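Local coordinates for checkpoint serine/threonine-protein kinase BUB1 (Saccharomyces cerevisiae, PDB 3ESL) that phosphorylates BUB3 and itself in the spindle assembly checkpoint, delaying anaphase until chromosomes are bioriented, and is represented here by its helical N-terminal domain, at residues A[146-149]-A[150-153]; A[71-74]-A[75-78]. All coordinates share one frame; numbering follows the deposited sequence.

Contact 1. Residues A[146-149]-A[150-153]; sequences CRPY and NRLL
P148 and R151 meet where the loop after helix 131-143 turns into helix 149-165, with P148 at the N-cap position of the new helix in this all-helical, TPR-related BUB1 domain. The proline follows a cis peptide bond, and its CG sits over one face of the R151 guanidinium, 3.4 Å from NH1 and offset toward the rim. R151 arrives there because its chain, extended through chi2, bends at chi3 (71°) and folds back over the ring. With the proline over a face, the in-plane N-H groups can still bond: NH2 forms a salt bridge with E119 on helix 115-127. Shortened to an alanine, this side chain would lose its contact with the P148 ring, and E119 would probably be left without its cationic mate.

The first carbonyls of the helix are already engaged. P148 O takes a weak, long bond from L152 N (3.5 Å), and S115 OG is a second hydrogen-bond partner for it. Y149 O accepts from L153 N at 3.2 Å, a bond lying in the carbonyl plane, and R151 O is hydrogen-bonded to S155 OG. L152 packs against S115 and E119 of helix 115-127 and against L138 and A142 of helix 131-143. Further round, the Y149 ring slants against L153, its CE2 3.7 Å from L153 CD1.

Contact 2. Residues A[71-74]-A[75-78]; sequences ETYR and NDPR
Y73 and D76 close a type I beta turn that leads from a short 3-10 segment into helix 77-90, with D76 as the N-cap. D76 N donates to Y73 O at 3.0 Å; the bond is nearly straight at the hydrogen (168°), though the donor stands above the carbonyl plane.

The D76 side chain can be followed outward. CB lies 3.4 Å from Y73 O and in the plane of the tyrosine ring, at its edge. With CG anti to the backbone N (chi1 -173°), the carboxylate runs alongside the ring, pointing the same way. OD1 turns to the helix start and accepts twice: from R78 N at 2.9 Å, the capping bond, and through its syn lone pair from R78 NE. OD2 takes R78 NH2 at 2.8 Å, completing a side-on, two-nitrogen salt bridge, while on the tyrosine side it approaches Y73 CD1 at 3.4 Å. R78 NH2 itself lies at the ring edge, 3.8 Å from Y73 CE1.

D28 ties the group to the neighbouring part of the fold, hydrogen-bonded to Y73 OH and paired with R78 NH1. One water donates to both R74 O and D76 O. By pairing with D76 and D28 together, R78 probably favours the ionised form of both carboxylates, and its two-nitrogen grip limits rotation of the D76 carboxylate, whose OD1 serves helix capping and ion pairing at once.

How the contacts relate
Both contacts are helix starts in the BUB1 N-terminal domain, contact 2 opening helix 77-90 and contact 1 opening helix 149-165 later in the chain. Their centres lie about 17 Å apart, yet they touch where R147 NH2 packs 3.9 Å from P77 CG. Residues 111-115, a loop running into helix 115-127, link them as well: G111 pairs with the backbone of R74 and K113 N donates to N75 OD1, while K113 and S115 bond to the backbone of R147. The two helix starts, far apart in sequence, are thus brought together through 111-115. This fragment is the N-terminal domain, separate from the protein's kinase domain.

Contact 1. Residues A[146-149]-A[150-153]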
ATOM      1  N   CYS A 146      -6.240 -13.370   9.342  0.50 31.70           N
ATOM      2  CA  CYS A 146      -5.165 -12.381   9.207  0.50 29.10           C
ATOM      3  C   CYS A 146      -4.531 -12.037  10.561  0.50 29.95           C
ATOM      4  O   CYS A 146      -5.189 -12.110  11.603  0.50 29.78           O
ATOM      5  CB  CYS A 146      -5.685 -11.112   8.521  0.50 27.58           C
ATOM      6  SG  CYS A 146      -6.914 -10.228   9.482  0.50 26.06           S
ATOM      7  N   ARG A 147      -3.253 -11.654  10.531  1.00 29.95           N
ATOM      8  CA  ARG A 147      -2.478 -11.350  11.742  1.00 28.35           C
ATOM      9  C   ARG A 147      -2.025  -9.882  11.728  1.00 28.70           C
ATOM     10  O   ARG A 147      -1.781  -9.346  10.642  1.00 24.50           O
ATOM     11  CB  ARG A 147      -1.286 -12.321  11.865  1.00 29.08           C
ATOM     12  CG  ARG A 147      -0.247 -12.232  10.730  1.00 27.54           C
ATOM     13  CD  ARG A 147       1.108 -12.870  11.130  1.00 26.72           C
ATOM     14  NE  ARG A 147       2.181 -12.278  10.322  1.00 21.19           N
ATOM     15  CZ  ARG A 147       2.734 -11.096  10.578  1.00 18.47           C
ATOM     16  NH1 ARG A 147       2.355 -10.402  11.654  1.00 23.57           N
ATOM     17  NH2 ARG A 147       3.681 -10.605   9.766  1.00 20.03           N
ATOM     18  N   PRO A 148      -1.980  -9.195  12.905  1.00 29.51           N
ATOM     19  CA  PRO A 148      -2.416  -9.597  14.258  1.00 33.09           C
ATOM     20  C   PRO A 148      -3.940  -9.622  14.387  1.00 30.42           C
ATOM     21  O   PRO A 148      -4.617  -8.613  14.133  1.00 30.74           O
ATOM     22  CB  PRO A 148      -1.849  -8.498  15.160  1.00 31.76           C
ATOM     23  CG  PRO A 148      -1.687  -7.323  14.301  1.00 31.57           C
ATOM     24  CD  PRO A 148      -1.439  -7.819  12.902  1.00 28.92           C
ATOM     25  N   TYR A 149      -4.456 -10.774  14.793  1.00 32.92           N
ATOM     26  CA  TYR A 149      -5.892 -11.037  14.776  1.00 34.46           C
ATOM     27  C   TYR A 149      -6.691 -10.175  15.754  1.00 33.34           C
ATOM     28  O   TYR A 149      -7.726  -9.612  15.390  1.00 30.94           O
ATOM     29  CB  TYR A 149      -6.139 -12.522  15.036  1.00 37.04           C
ATOM     30  CG  TYR A 149      -7.566 -12.955  14.820  1.00 39.37           C
ATOM     31  CD1 TYR A 149      -8.048 -13.214  13.533  1.00 38.82           C
ATOM     32  CD2 TYR A 149      -8.435 -13.119  15.902  1.00 41.08           C
ATOM     33  CE1 TYR A 149      -9.369 -13.616  13.328  1.00 42.42           C
ATOM     34  CE2 TYR A 149      -9.759 -13.526  15.706  1.00 40.77           C
ATOM     35  CZ  TYR A 149     -10.214 -13.772  14.421  1.00 41.57           C
ATOM     36  OH  TYR A 149     -11.515 -14.177  14.222  1.00 41.35           O
ATOM     37  N   ASN A 150      -6.221 -10.073  16.995  1.00 34.23           N
ATOM     38  CA  ASN A 150      -6.966  -9.347  18.019  1.00 34.68           C
ATOM     39  C   ASN A 150      -7.091  -7.858  17.741  1.00 34.02           C
ATOM     40  O   ASN A 150      -8.122  -7.243  18.042  1.00 32.57           O
ATOM     41  CB  ASN A 150      -6.388  -9.606  19.414  1.00 37.55           C
ATOM     42  CG  ASN A 150      -6.736 -10.993  19.941  1.00 43.36           C
ATOM     43  OD1 ASN A 150      -7.799 -11.542  19.645  1.00 47.72           O
ATOM     44  ND2 ASN A 150      -5.841 -11.560  20.736  1.00 44.47           N
ATOM     45  N   ARG A 151      -6.046  -7.275  17.158  1.00 30.27           N
ATOM     46  CA  ARG A 151      -6.092  -5.868  16.788  1.00 30.10           C
ATOM     47  C   ARG A 151      -7.185  -5.621  15.749  1.00 29.59           C
ATOM     48  O   ARG A 151      -7.893  -4.610  15.819  1.00 30.92           O
ATOM     49  CB  ARG A 151      -4.741  -5.403  16.252  1.00 29.43           C
ATOM     50  CG  ARG A 151      -4.602  -3.892  16.214  1.00 32.66           C
ATOM     51  CD  ARG A 151      -3.322  -3.493  15.521  1.00 33.39           C
ATOM     52  NE  ARG A 151      -3.404  -3.753  14.085  1.00 32.59           N
ATOM     53  CZ  ARG A 151      -2.349  -3.988  13.313  1.00 34.96           C
ATOM     54  NH1 ARG A 151      -1.131  -4.014  13.844  1.00 31.25           N
ATOM     55  NH2 ARG A 151      -2.514  -4.209  12.015  1.00 28.50           N
ATOM     56  N   LEU A 152      -7.310  -6.545  14.793  1.00 29.13           N
ATOM     57  CA  LEU A 152      -8.344  -6.468  13.758  1.00 29.74           C
ATOM     58  C   LEU A 152      -9.732  -6.449  14.402  1.00 32.04           C
ATOM     59  O   LEU A 152     -10.595  -5.664  14.013  1.00 30.71           O
ATOM     60  CB  LEU A 152      -8.216  -7.654  12.794  1.00 27.91           C
ATOM     61  CG  LEU A 152      -8.961  -7.737  11.452  1.00 32.33           C
ATOM     62  CD1 LEU A 152     -10.385  -8.261  11.599  1.00 34.95           C
ATOM     63  CD2 LEU A 152      -8.916  -6.412  10.676  1.00 32.53           C
ATOM     64  N   LEU A 153      -9.929  -7.307  15.398  1.00 33.23           N
ATOM     65  CA  LEU A 153     -11.204  -7.358  16.136  1.00 34.73           C
ATOM     66  C   LEU A 153     -11.523  -6.044  16.850  1.00 34.66           C
ATOM     67  O   LEU A 153     -12.684  -5.631  16.895  1.00 37.49           O
ATOM     68  CB  LEU A 153     -11.237  -8.539  17.118  1.00 35.89           C
ATOM     69  CG  LEU A 153     -11.135  -9.972  16.580  1.00 37.91           C
ATOM     70  CD1 LEU A 153     -11.448 -10.958  17.697  1.00 40.59           C
ATOM     71  CD2 LEU A 153     -12.040 -10.236  15.380  1.00 38.90           C
TER

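Contact 2. Residues A[71-74]-A[75-78]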
ATOM      1  N   GLU A  71       6.564 -14.180  -5.057  0.50 25.85           N
ATOM      2  CA  GLU A  71       5.523 -14.737  -4.191  0.50 27.61           C
ATOM      3  C   GLU A  71       5.935 -14.783  -2.725  0.50 25.12           C
ATOM      4  O   GLU A  71       5.084 -14.720  -1.827  0.50 23.44           O
ATOM      5  CB  GLU A  71       5.134 -16.142  -4.663  0.50 30.09           C
ATOM      6  CG  GLU A  71       4.401 -16.161  -5.999  0.50 34.36           C
ATOM      7  CD  GLU A  71       3.998 -17.560  -6.433  0.50 34.99           C
ATOM      8  OE1 GLU A  71       4.893 -18.375  -6.756  0.50 38.89           O
ATOM      9  OE2 GLU A  71       2.781 -17.835  -6.467  0.50 39.25           O
ATOM     10  N   THR A  72       7.241 -14.897  -2.490  1.00 21.86           N
ATOM     11  CA  THR A  72       7.775 -14.992  -1.133  1.00 22.60           C
ATOM     12  C   THR A  72       7.487 -13.720  -0.326  1.00 20.24           C
ATOM     13  O   THR A  72       7.411 -13.785   0.896  1.00 19.37           O
ATOM     14  CB  THR A  72       9.292 -15.273  -1.094  1.00 20.99           C
ATOM     15  OG1 THR A  72      10.004 -14.130  -1.581  1.00 20.35           O
ATOM     16  CG2 THR A  72       9.673 -16.533  -1.917  1.00 20.02           C
ATOM     17  N   TYR A  73       7.356 -12.581  -1.011  1.00 19.43           N
ATOM     18  CA  TYR A  73       7.103 -11.288  -0.341  1.00 18.64           C
ATOM     19  C   TYR A  73       5.619 -10.928  -0.164  1.00 18.73           C
ATOM     20  O   TYR A  73       5.289  -9.873   0.422  1.00 18.62           O
ATOM     21  CB  TYR A  73       7.793 -10.183  -1.134  1.00 19.12           C
ATOM     22  CG  TYR A  73       9.268 -10.028  -0.864  1.00 16.89           C
ATOM     23  CD1 TYR A  73       9.727  -9.505   0.354  1.00 17.39           C
ATOM     24  CD2 TYR A  73      10.215 -10.360  -1.840  1.00 17.79           C
ATOM     25  CE1 TYR A  73      11.081  -9.332   0.596  1.00 18.03           C
ATOM     26  CE2 TYR A  73      11.563 -10.162  -1.613  1.00 17.81           C
ATOM     27  CZ  TYR A  73      11.991  -9.657  -0.403  1.00 19.09           C
ATOM     28  OH  TYR A  73      13.320  -9.466  -0.172  1.00 19.85           O
ATOM     29  N   ARG A  74       4.726 -11.798  -0.661  1.00 19.74           N
ATOM     30  CA  ARG A  74       3.283 -11.493  -0.687  1.00 22.21           C
ATOM     31  C   ARG A  74       2.742 -10.948   0.634  1.00 20.47           C
ATOM     32  O   ARG A  74       1.986  -9.969   0.649  1.00 22.13           O
ATOM     33  CB  ARG A  74       2.478 -12.738  -1.077  1.00 27.57           C
ATOM     34  CG  ARG A  74       2.293 -12.922  -2.552  1.00 34.53           C
ATOM     35  CD  ARG A  74       1.359 -14.100  -2.788  1.00 38.48           C
ATOM     36  NE  ARG A  74       1.262 -14.459  -4.202  1.00 49.50           N
ATOM     37  CZ  ARG A  74       0.872 -15.655  -4.643  1.00 51.79           C
ATOM     38  NH1 ARG A  74       0.552 -16.617  -3.784  1.00 52.55           N
ATOM     39  NH2 ARG A  74       0.812 -15.894  -5.947  1.00 54.06           N
ATOM     40  N   ASN A  75       3.107 -11.594   1.741  1.00 18.11           N
ATOM     41  CA  ASN A  75       2.641 -11.152   3.049  1.00 19.44           C
ATOM     42  C   ASN A  75       3.762 -10.676   3.959  1.00 21.40           C
ATOM     43  O   ASN A  75       3.703 -10.854   5.176  1.00 19.96           O
ATOM     44  CB  ASN A  75       1.754 -12.221   3.700  1.00 20.69           C
ATOM     45  CG  ASN A  75       0.410 -12.323   3.021  1.00 22.64           C
ATOM     46  OD1 ASN A  75      -0.407 -11.390   3.094  1.00 20.19           O
ATOM     47  ND2 ASN A  75       0.176 -13.434   2.334  1.00 25.05           N
ATOM     48  N   ASP A  76       4.787 -10.066   3.351  1.00 18.61           N
ATOM     49  CA  ASP A  76       5.847  -9.399   4.102  1.00 17.88           C
ATOM     50  C   ASP A  76       5.285  -8.046   4.557  1.00 16.93           C
ATOM     51  O   ASP A  76       4.915  -7.221   3.710  1.00 18.72           O
ATOM     52  CB  ASP A  76       7.078  -9.210   3.198  1.00 19.05           C
ATOM     53  CG  ASP A  76       8.291  -8.669   3.947  1.00 18.90           C
ATOM     54  OD1 ASP A  76       8.157  -7.705   4.722  1.00 20.89           O
ATOM     55  OD2 ASP A  76       9.400  -9.223   3.767  1.00 18.32           O
ATOM     56  N   PRO A  77       5.208  -7.797   5.878  1.00 17.14           N
ATOM     57  CA  PRO A  77       4.584  -6.548   6.333  1.00 17.71           C
ATOM     58  C   PRO A  77       5.362  -5.319   5.877  1.00 18.72           C
ATOM     59  O   PRO A  77       4.786  -4.246   5.725  1.00 18.31           O
ATOM     60  CB  PRO A  77       4.630  -6.656   7.865  1.00 17.96           C
ATOM     61  CG  PRO A  77       5.696  -7.647   8.156  1.00 19.07           C
ATOM     62  CD  PRO A  77       5.709  -8.616   7.002  1.00 18.73           C
ATOM     63  N   ARG A  78       6.664  -5.466   5.675  1.00 16.97           N
ATOM     64  CA  ARG A  78       7.451  -4.333   5.165  1.00 18.11           C
ATOM     65  C   ARG A  78       7.008  -3.943   3.758  1.00 19.49           C
ATOM     66  O   ARG A  78       6.908  -2.751   3.436  1.00 20.57           O
ATOM     67  CB  ARG A  78       8.936  -4.673   5.141  1.00 18.05           C
ATOM     68  CG  ARG A  78       9.499  -5.096   6.484  1.00 17.70           C
ATOM     69  CD  ARG A  78      10.933  -5.626   6.326  1.00 21.43           C
ATOM     70  NE  ARG A  78      10.976  -6.822   5.469  1.00 19.04           N
ATOM     71  CZ  ARG A  78      12.076  -7.278   4.873  1.00 21.51           C
ATOM     72  NH1 ARG A  78      13.236  -6.646   5.030  1.00 19.92           N
ATOM     73  NH2 ARG A  78      12.020  -8.362   4.115  1.00 20.17           N
TER
HETATM   74  O   HOH W   1       4.759 -13.710   2.302  1.00 30.69           O
HETATM   75  O   HOH W   2       2.556  -7.656   1.891  1.00 28.37           O